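PDB 2DBY: GTP-binding protein from Thermus thermophilus, which binds guanine nucleotide, seen here as GDP, and probably acts as a ribosome-binding ATPase of the YchF/OLA1 subfamily of OBG GTPases. Local coordinates for residues A[46-49]-A[50-53]; A[254-257]-A[258-261]; A[277-281]-A[282-286]. All coordinates share one frame; numbering follows the deposited sequence.

Contact 1: A[46-49]-A[50-53]; sequences EDER and LYAL
Asp47 and Leu50 meet on the packed side of this first helical turn, where CB of Asp47 lies 4.2 Å from CD1 of Leu50 and Leu50 N donates to Asp47 O (3.0 Å). Leu50 and Leu53 carry this side inward: both rest on Phe288 and Val295 of the adjoining strands. The turn is fixed by Asp47, the N-cap of helix 48-57. With CG anti to the backbone N (chi1 -173°), its carboxylate folds back so that OD2 accepts from Arg49 N at 2.9 Å. The same oxygen uses its syn lone pair for Arg49 NE, a nearly straight bond (2.9 Å, 170°) in the guanidinium plane, while Arg49 NH2 reaches OD1 at 2.8 Å. This side-on salt bridge holds the carboxylate in its capping position and restricts its rotation. Arg49 NH1 is left to pair with Asp358, and Trp329 offers a cation-pi contact, so the N-terminus of the helix is tied to the C-terminal part of the chain. The looser side carries Glu48 and Tyr51, both exposed: OE2 of Glu48 comes only to 3.8 Å from CD2 of Tyr51, the carboxylate and ring planes 40° apart. Along the same turn Ala52 N donates to Glu48 O in the carbonyl plane (3.0 Å).

Contact 2: A[254-257]-A[258-261]; sequences GEEA and RELL
Backbone hydrogen bonds join residues four apart along this stretch. Arg258 N donates to Gly254 O at 3.0 Å, Glu259 N to Glu255 O at 3.1 Å and Leu261 N to Ala257 O at 2.9 Å; the matching bond from Leu260 N to Glu256 O is less certain, because the place of that oxygen is less sure. The apolar contacts are light on the outer side: Glu256 and Leu260 run side by side and point the same way, CG of Glu256 lying 3.9 Å from CD1 of Leu260. The aliphatic part of the glutamate thus lines the leucine, while its carboxylate continues beyond. On the inner side Ala257 and the buried Leu261 both rest on Leu249 of helix 243-250.

Among the polar side chains, Glu256 and Glu259 approach with their carboxylate planes 49° apart and do not bond directly. One water bridges them, donating to Glu256 OE1 (3.0 Å) and to Glu259 OE1 (2.7 Å), which probably eases the repulsion of two like charges. Glu256 has CG anti to the backbone N (chi1 -170°) and is extended beyond it, which carries its carboxylate out to that water. Arg258 sends its guanidinium away from this acidic pair to a salt bridge with Glu46.

Ala257 and Leu261 turned to helix 243-250, with glutamates on the outer surface, fit a surface helix packed by one side, here helix 254-263 of the OBG-type G domain.

Contact 3: A[277-281]-A[282-286]; sequences AGYRA and LDLLT
Leu284 N donates to Tyr279 O (3.0 Å) and Asp283 N to Arg280 O (2.9 Å), two bonds back into the last turn that, with the positive phi of Asp283 (56°), make a Schellman motif ending helix 270-281. The chain then turns into strand 284-290, and residues 284-286 run at 116° to the direction of helix segment 277-281. Tyr279 spans this corner. Leu284 sets its CB squarely over one face of the ring, 3.8 Å from the centroid, a CH-pi contact, and its CD1 lies equally close to CD1 of Tyr279. The two side chains cross at about a right angle, and Tyr279 also touches Thr69 and Val71 of strand 66-75. With its OG1 anti to its own carbonyl carbon (chi1 -58°), Thr286 faces the phenol, which also hydrogen-bonds Thr299 on the neighbouring strand; Tyr279 OH and Thr286 OG1 share a hydrogen bond of 2.6 Å, which either hydroxyl could donate. A leucine in place of Tyr279 would probably leave Thr286 OG1 without its phenolic partner and Leu284 CB without the flat ring beneath it. Leu282, in the turn itself, reaches Ala102 of strand 102-108 and packs its CG against Gly278 O at 3.3 Å.

The centre of contact 3 lies about 4 Å from the centre of the chain, whereas the centres of contacts 1 and 2 sit about 20 and 25 Å from it; contact 2 is the most exposed. Contacts 1 and 3 join at strand 284-290, where Arg49 and Asp47 pack on Thr286, and Asp358 serves both, pairing with Arg49 and accepting from Thr286 N. Contact 2 meets contact 1 through the salt bridge of Arg258 with Glu46, and does not touch contact 3. Their chemistry follows: ionic capping at a helix start, water-bridged carboxylates on a surface helix, and ring packing with a hydroxyl pair at a partly buried helix end near the chain's centre.

Contact 1: A[46-49]-A[50-53]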
ATOM      1  N   GLU A  46       6.620  -8.184   8.210  1.00 15.54           N
ATOM      2  CA  GLU A  46       7.801  -8.779   8.814  1.00 15.80           C
ATOM      3  C   GLU A  46       8.989  -7.949   8.367  1.00 16.39           C
ATOM      4  O   GLU A  46       9.054  -7.502   7.218  1.00 17.88           O
ATOM      5  CB  GLU A  46       7.927 -10.246   8.364  1.00 18.51           C
ATOM      6  CG  GLU A  46       6.922 -11.110   9.107  1.00 27.82           C
ATOM      7  CD  GLU A  46       6.760 -12.509   8.547  1.00 34.35           C
ATOM      8  OE1 GLU A  46       7.731 -13.049   7.988  1.00 36.73           O
ATOM      9  OE2 GLU A  46       5.650 -13.070   8.690  1.00 33.86           O
ATOM     10  N   ASP A  47       9.932  -7.729   9.271  1.00 17.36           N
ATOM     11  CA  ASP A  47      11.097  -6.926   8.912  1.00 18.27           C
ATOM     12  C   ASP A  47      12.284  -7.376   9.765  1.00 17.88           C
ATOM     13  O   ASP A  47      12.318  -7.142  10.983  1.00 17.57           O
ATOM     14  CB  ASP A  47      10.772  -5.445   9.142  1.00 16.76           C
ATOM     15  CG  ASP A  47      11.871  -4.508   8.646  1.00 19.96           C
ATOM     16  OD1 ASP A  47      11.566  -3.317   8.421  1.00 20.00           O
ATOM     17  OD2 ASP A  47      13.038  -4.949   8.490  1.00 20.60           O
ATOM     18  N   GLU A  48      13.231  -8.060   9.118  1.00 17.99           N
ATOM     19  CA  GLU A  48      14.419  -8.569   9.803  1.00 19.37           C
ATOM     20  C   GLU A  48      15.282  -7.465  10.407  1.00 17.36           C
ATOM     21  O   GLU A  48      16.062  -7.718  11.331  1.00 14.99           O
ATOM     22  CB  GLU A  48      15.276  -9.399   8.827  1.00 20.21           C
ATOM     23  CG  GLU A  48      14.718 -10.771   8.515  1.00 26.19           C
ATOM     24  CD  GLU A  48      14.792 -11.689   9.707  1.00 32.09           C
ATOM     25  OE1 GLU A  48      15.916 -12.050  10.125  1.00 35.49           O
ATOM     26  OE2 GLU A  48      13.730 -12.036  10.242  1.00 34.03           O
ATOM     27  N   ARG A  49      15.165  -6.246   9.888  1.00 15.68           N
ATOM     28  CA  ARG A  49      15.963  -5.151  10.437  1.00 18.55           C
ATOM     29  C   ARG A  49      15.564  -4.911  11.890  1.00 20.31           C
ATOM     30  O   ARG A  49      16.368  -4.450  12.702  1.00 16.73           O
ATOM     31  CB  ARG A  49      15.768  -3.885   9.601  1.00 12.59           C
ATOM     32  CG  ARG A  49      16.282  -4.044   8.170  1.00 16.75           C
ATOM     33  CD  ARG A  49      15.898  -2.859   7.286  1.00 17.50           C
ATOM     34  NE  ARG A  49      14.440  -2.759   7.102  1.00 18.94           N
ATOM     35  CZ  ARG A  49      13.836  -1.826   6.374  1.00 19.22           C
ATOM     36  NH1 ARG A  49      14.553  -0.913   5.747  1.00 21.39           N
ATOM     37  NH2 ARG A  49      12.508  -1.787   6.291  1.00 19.19           N
ATOM     38  N   LEU A  50      14.323  -5.244  12.238  1.00 17.38           N
ATOM     39  CA  LEU A  50      13.902  -5.076  13.620  1.00 14.40           C
ATOM     40  C   LEU A  50      14.744  -5.984  14.521  1.00 18.22           C
ATOM     41  O   LEU A  50      15.148  -5.584  15.613  1.00 16.59           O
ATOM     42  CB  LEU A  50      12.433  -5.461  13.789  1.00 16.00           C
ATOM     43  CG  LEU A  50      11.438  -4.487  13.175  1.00 15.81           C
ATOM     44  CD1 LEU A  50      10.043  -5.131  13.220  1.00 17.77           C
ATOM     45  CD2 LEU A  50      11.443  -3.174  13.995  1.00 18.62           C
ATOM     46  N   TYR A  51      14.982  -7.217  14.077  1.00 15.82           N
ATOM     47  CA  TYR A  51      15.755  -8.161  14.879  1.00 13.82           C
ATOM     48  C   TYR A  51      17.226  -7.797  14.910  1.00 17.89           C
ATOM     49  O   TYR A  51      17.905  -8.035  15.916  1.00 20.76           O
ATOM     50  CB  TYR A  51      15.573  -9.584  14.342  1.00 16.14           C
ATOM     51  CG  TYR A  51      14.162 -10.056  14.585  1.00 23.00           C
ATOM     52  CD1 TYR A  51      13.677 -10.175  15.888  1.00 26.26           C
ATOM     53  CD2 TYR A  51      13.279 -10.261  13.526  1.00 32.41           C
ATOM     54  CE1 TYR A  51      12.345 -10.474  16.140  1.00 32.39           C
ATOM     55  CE2 TYR A  51      11.937 -10.559  13.768  1.00 38.19           C
ATOM     56  CZ  TYR A  51      11.481 -10.658  15.081  1.00 37.77           C
ATOM     57  OH  TYR A  51      10.151 -10.913  15.340  1.00 46.43           O
ATOM     58  N   ALA A  52      17.709  -7.220  13.816  1.00 18.06           N
ATOM     59  CA  ALA A  52      19.098  -6.786  13.726  1.00 19.78           C
ATOM     60  C   ALA A  52      19.306  -5.668  14.765  1.00 19.97           C
ATOM     61  O   ALA A  52      20.299  -5.669  15.489  1.00 20.33           O
ATOM     62  CB  ALA A  52      19.407  -6.270  12.310  1.00 16.05           C
ATOM     63  N   LEU A  53      18.373  -4.722  14.831  1.00 18.25           N
ATOM     64  CA  LEU A  53      18.451  -3.632  15.813  1.00 16.30           C
ATOM     65  C   LEU A  53      18.289  -4.166  17.219  1.00 20.11           C
ATOM     66  O   LEU A  53      18.940  -3.696  18.165  1.00 22.73           O
ATOM     67  CB  LEU A  53      17.370  -2.598  15.528  1.00 15.34           C
ATOM     68  CG  LEU A  53      17.744  -1.759  14.315  1.00 14.20           C
ATOM     69  CD1 LEU A  53      16.508  -1.015  13.791  1.00 17.70           C
ATOM     70  CD2 LEU A  53      18.868  -0.804  14.695  1.00 16.09           C
TER

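Contact 2: A[254-257]-A[258-261]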
ATOM      1  N   GLY A 254       3.705 -18.778  13.139  1.00 24.21           N
ATOM      2  CA  GLY A 254       4.573 -18.239  12.099  1.00 24.14           C
ATOM      3  C   GLY A 254       5.804 -19.101  11.851  1.00 24.22           C
ATOM      4  O   GLY A 254       6.263 -19.239  10.707  1.00 22.38           O
ATOM      5  N   GLU A 255       6.341 -19.674  12.926  1.00 21.01           N
ATOM      6  CA  GLU A 255       7.528 -20.523  12.834  1.00 20.29           C
ATOM      7  C   GLU A 255       7.246 -21.776  12.009  1.00 18.77           C
ATOM      8  O   GLU A 255       7.995 -22.100  11.071  1.00 19.54           O
ATOM      9  CB  GLU A 255       7.987 -20.920  14.237  1.00 29.51           C
ATOM     10  CG  GLU A 255       9.237 -21.768  14.267  1.00 43.00           C
ATOM     11  CD  GLU A 255       9.513 -22.335  15.657  1.00 55.48           C
ATOM     12  OE1 GLU A 255       8.677 -23.127  16.156  1.00 56.43           O
ATOM     13  OE2 GLU A 255      10.560 -21.985  16.246  1.00 57.71           O
ATOM     14  N   GLU A 256       6.174 -22.487  12.360  1.00 16.96           N
ATOM     15  CA  GLU A 256       5.814 -23.700  11.619  1.00 16.55           C
ATOM     16  C   GLU A 256       5.449 -23.396  10.164  1.00 17.85           C
ATOM     17  O   GLU A 256       5.837 -24.140   9.253  1.00 15.86           O
ATOM     18  CB  GLU A 256       4.664 -24.472  12.296  1.00 15.95           C
ATOM     19  CG  GLU A 256       4.459 -25.856  11.649  1.00 19.23           C
ATOM     20  CD  GLU A 256       3.588 -26.820  12.467  1.00 19.49           C
ATOM     21  OE1 GLU A 256       3.762 -28.052  12.316  1.00 23.48           O
ATOM     22  OE2 GLU A 256       2.726 -26.349  13.237  1.00 27.23           O
ATOM     23  N   ALA A 257       4.706 -22.312   9.935  1.00 16.52           N
ATOM     24  CA  ALA A 257       4.356 -21.932   8.572  1.00 19.29           C
ATOM     25  C   ALA A 257       5.624 -21.675   7.741  1.00 15.86           C
ATOM     26  O   ALA A 257       5.722 -22.110   6.591  1.00 17.11           O
ATOM     27  CB  ALA A 257       3.479 -20.671   8.582  1.00 18.82           C
ATOM     28  N   ARG A 258       6.593 -20.978   8.313  1.00 19.80           N
ATOM     29  CA  ARG A 258       7.819 -20.713   7.572  1.00 21.73           C
ATOM     30  C   ARG A 258       8.577 -21.996   7.238  1.00 21.31           C
ATOM     31  O   ARG A 258       9.080 -22.154   6.121  1.00 19.01           O
ATOM     32  CB  ARG A 258       8.737 -19.763   8.344  1.00 28.53           C
ATOM     33  CG  ARG A 258      10.109 -19.588   7.672  1.00 37.07           C
ATOM     34  CD  ARG A 258      10.875 -18.397   8.233  1.00 43.95           C
ATOM     35  NE  ARG A 258      10.163 -17.141   7.988  1.00 52.37           N
ATOM     36  CZ  ARG A 258      10.624 -15.937   8.318  1.00 59.10           C
ATOM     37  NH1 ARG A 258      11.803 -15.812   8.915  1.00 60.13           N
ATOM     38  NH2 ARG A 258       9.909 -14.851   8.043  1.00 60.95           N
ATOM     39  N   GLU A 259       8.665 -22.910   8.195  1.00 21.53           N
ATOM     40  CA  GLU A 259       9.378 -24.163   7.951  1.00 25.02           C
ATOM     41  C   GLU A 259       8.700 -24.977   6.855  1.00 23.72           C
ATOM     42  O   GLU A 259       9.373 -25.521   5.975  1.00 20.22           O
ATOM     43  CB  GLU A 259       9.485 -25.011   9.231  1.00 32.25           C
ATOM     44  CG  GLU A 259       8.159 -25.465   9.833  1.00 45.32           C
ATOM     45  CD  GLU A 259       8.309 -26.647  10.797  1.00 53.71           C
ATOM     46  OE1 GLU A 259       8.421 -27.807  10.324  1.00 45.70           O
ATOM     47  OE2 GLU A 259       8.314 -26.409  12.030  1.00 55.88           O
ATOM     48  N   LEU A 260       7.369 -25.052   6.890  1.00 17.48           N
ATOM     49  CA  LEU A 260       6.667 -25.838   5.870  1.00 17.31           C
ATOM     50  C   LEU A 260       6.737 -25.166   4.506  1.00 19.81           C
ATOM     51  O   LEU A 260       6.745 -25.844   3.472  1.00 23.14           O
ATOM     52  CB  LEU A 260       5.212 -26.100   6.295  1.00 20.34           C
ATOM     53  CG  LEU A 260       5.198 -27.043   7.517  1.00 24.12           C
ATOM     54  CD1 LEU A 260       3.780 -27.241   8.027  1.00 26.83           C
ATOM     55  CD2 LEU A 260       5.827 -28.412   7.149  1.00 23.24           C
ATOM     56  N   LEU A 261       6.794 -23.841   4.499  1.00 19.39           N
ATOM     57  CA  LEU A 261       6.900 -23.108   3.237  1.00 23.66           C
ATOM     58  C   LEU A 261       8.269 -23.382   2.637  1.00 24.12           C
ATOM     59  O   LEU A 261       8.397 -23.640   1.439  1.00 22.47           O
ATOM     60  CB  LEU A 261       6.794 -21.613   3.468  1.00 32.09           C
ATOM     61  CG  LEU A 261       5.495 -20.944   3.061  1.00 32.96           C
ATOM     62  CD1 LEU A 261       5.647 -19.461   3.264  1.00 31.93           C
ATOM     63  CD2 LEU A 261       5.180 -21.262   1.606  1.00 35.57           C
TER
HETATM   64  O   HOH W   1       6.262 -29.239  11.071  1.00 36.20           O

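Contact 3: A[277-281]-A[282-286]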
ATOM      1  N   ALA A 277       3.722  -5.479  -1.590  1.00 11.31           N
ATOM      2  CA  ALA A 277       3.254  -4.876  -2.840  1.00 12.20           C
ATOM      3  C   ALA A 277       2.330  -3.708  -2.477  1.00 12.81           C
ATOM      4  O   ALA A 277       2.356  -2.663  -3.130  1.00 14.49           O
ATOM      5  CB  ALA A 277       2.502  -5.903  -3.711  1.00 15.83           C
ATOM      6  N   GLY A 278       1.540  -3.884  -1.419  1.00 13.69           N
ATOM      7  CA  GLY A 278       0.650  -2.809  -0.990  1.00 15.40           C
ATOM      8  C   GLY A 278       1.452  -1.629  -0.451  1.00 17.63           C
ATOM      9  O   GLY A 278       1.120  -0.474  -0.681  1.00 13.75           O
ATOM     10  N   TYR A 279       2.520  -1.924   0.280  1.00 15.16           N
ATOM     11  CA  TYR A 279       3.371  -0.878   0.844  1.00 17.98           C
ATOM     12  C   TYR A 279       3.902  -0.026  -0.304  1.00 15.31           C
ATOM     13  O   TYR A 279       3.895   1.203  -0.227  1.00 19.02           O
ATOM     14  CB  TYR A 279       4.552  -1.510   1.599  1.00 12.98           C
ATOM     15  CG  TYR A 279       5.024  -0.737   2.822  1.00 16.59           C
ATOM     16  CD1 TYR A 279       4.173  -0.540   3.916  1.00 18.01           C
ATOM     17  CD2 TYR A 279       6.350  -0.298   2.930  1.00 23.86           C
ATOM     18  CE1 TYR A 279       4.627   0.056   5.086  1.00 17.89           C
ATOM     19  CE2 TYR A 279       6.820   0.302   4.103  1.00 16.59           C
ATOM     20  CZ  TYR A 279       5.953   0.468   5.174  1.00 15.52           C
ATOM     21  OH  TYR A 279       6.403   1.005   6.349  1.00 20.39           O
ATOM     22  N   ARG A 280       4.354  -0.682  -1.376  1.00 14.02           N
ATOM     23  CA  ARG A 280       4.875   0.036  -2.537  1.00 19.38           C
ATOM     24  C   ARG A 280       3.787   0.829  -3.245  1.00 20.12           C
ATOM     25  O   ARG A 280       4.004   1.968  -3.650  1.00 19.55           O
ATOM     26  CB  ARG A 280       5.517  -0.929  -3.552  1.00 19.98           C
ATOM     27  CG  ARG A 280       6.830  -1.574  -3.065  1.00 28.20           C
ATOM     28  CD  ARG A 280       7.527  -2.317  -4.201  1.00 30.78           C
ATOM     29  NE  ARG A 280       6.793  -3.510  -4.629  1.00 26.37           N
ATOM     30  CZ  ARG A 280       6.886  -4.702  -4.035  1.00 28.26           C
ATOM     31  NH1 ARG A 280       7.682  -4.878  -2.986  1.00 28.71           N
ATOM     32  NH2 ARG A 280       6.195  -5.721  -4.498  1.00 26.59           N
ATOM     33  N   ALA A 281       2.612   0.227  -3.390  1.00 19.57           N
ATOM     34  CA  ALA A 281       1.507   0.896  -4.077  1.00 19.70           C
ATOM     35  C   ALA A 281       1.104   2.161  -3.344  1.00 18.95           C
ATOM     36  O   ALA A 281       0.768   3.182  -3.974  1.00 22.43           O
ATOM     37  CB  ALA A 281       0.297  -0.053  -4.187  1.00 16.05           C
ATOM     38  N   LEU A 282       1.123   2.108  -2.018  1.00 16.98           N
ATOM     39  CA  LEU A 282       0.744   3.254  -1.199  1.00 14.48           C
ATOM     40  C   LEU A 282       1.904   4.258  -1.058  1.00 24.03           C
ATOM     41  O   LEU A 282       1.764   5.283  -0.384  1.00 20.86           O
ATOM     42  CB  LEU A 282       0.272   2.790   0.191  1.00 16.18           C
ATOM     43  CG  LEU A 282      -1.015   1.947   0.198  1.00 15.08           C
ATOM     44  CD1 LEU A 282      -1.299   1.367   1.595  1.00 15.41           C
ATOM     45  CD2 LEU A 282      -2.167   2.801  -0.268  1.00 17.49           C
ATOM     46  N   ASP A 283       3.028   3.950  -1.706  1.00 18.43           N
ATOM     47  CA  ASP A 283       4.245   4.785  -1.688  1.00 20.52           C
ATOM     48  C   ASP A 283       4.723   5.052  -0.266  1.00 22.56           C
ATOM     49  O   ASP A 283       5.004   6.190   0.107  1.00 23.65           O
ATOM     50  CB  ASP A 283       3.980   6.120  -2.377  1.00 20.43           C
ATOM     51  CG  ASP A 283       5.259   6.831  -2.793  1.00 26.68           C
ATOM     52  OD1 ASP A 283       5.188   8.047  -3.067  1.00 29.86           O
ATOM     53  OD2 ASP A 283       6.332   6.181  -2.861  1.00 30.73           O
ATOM     54  N   LEU A 284       4.851   3.989   0.517  1.00 19.12           N
ATOM     55  CA  LEU A 284       5.236   4.140   1.911  1.00 17.87           C
ATOM     56  C   LEU A 284       6.670   3.744   2.197  1.00 19.45           C
ATOM     57  O   LEU A 284       7.311   3.053   1.401  1.00 19.19           O
ATOM     58  CB  LEU A 284       4.315   3.283   2.771  1.00 17.44           C
ATOM     59  CG  LEU A 284       2.825   3.536   2.554  1.00 17.58           C
ATOM     60  CD1 LEU A 284       2.031   2.508   3.354  1.00 16.37           C
ATOM     61  CD2 LEU A 284       2.483   4.967   2.981  1.00 18.30           C
ATOM     62  N   LEU A 285       7.168   4.204   3.341  1.00 19.40           N
ATOM     63  CA  LEU A 285       8.516   3.839   3.782  1.00 17.53           C
ATOM     64  C   LEU A 285       8.478   3.614   5.283  1.00 16.45           C
ATOM     65  O   LEU A 285       7.582   4.103   5.985  1.00 17.57           O
ATOM     66  CB  LEU A 285       9.554   4.905   3.385  1.00 22.71           C
ATOM     67  CG  LEU A 285       9.416   6.379   3.759  1.00 23.24           C
ATOM     68  CD1 LEU A 285       9.899   6.597   5.189  1.00 26.94           C
ATOM     69  CD2 LEU A 285      10.256   7.224   2.776  1.00 24.09           C
ATOM     70  N   THR A 286       9.436   2.830   5.768  1.00 15.28           N
ATOM     71  CA  THR A 286       9.544   2.498   7.170  1.00 15.71           C
ATOM     72  C   THR A 286      10.690   3.251   7.839  1.00 17.58           C
ATOM     73  O   THR A 286      11.767   3.349   7.254  1.00 16.97           O
ATOM     74  CB  THR A 286       9.887   0.991   7.352  1.00 17.53           C
ATOM     75  OG1 THR A 286       8.872   0.185   6.733  1.00 16.28           O
ATOM     76  CG2 THR A 286      10.019   0.635   8.831  1.00 20.19           C
TER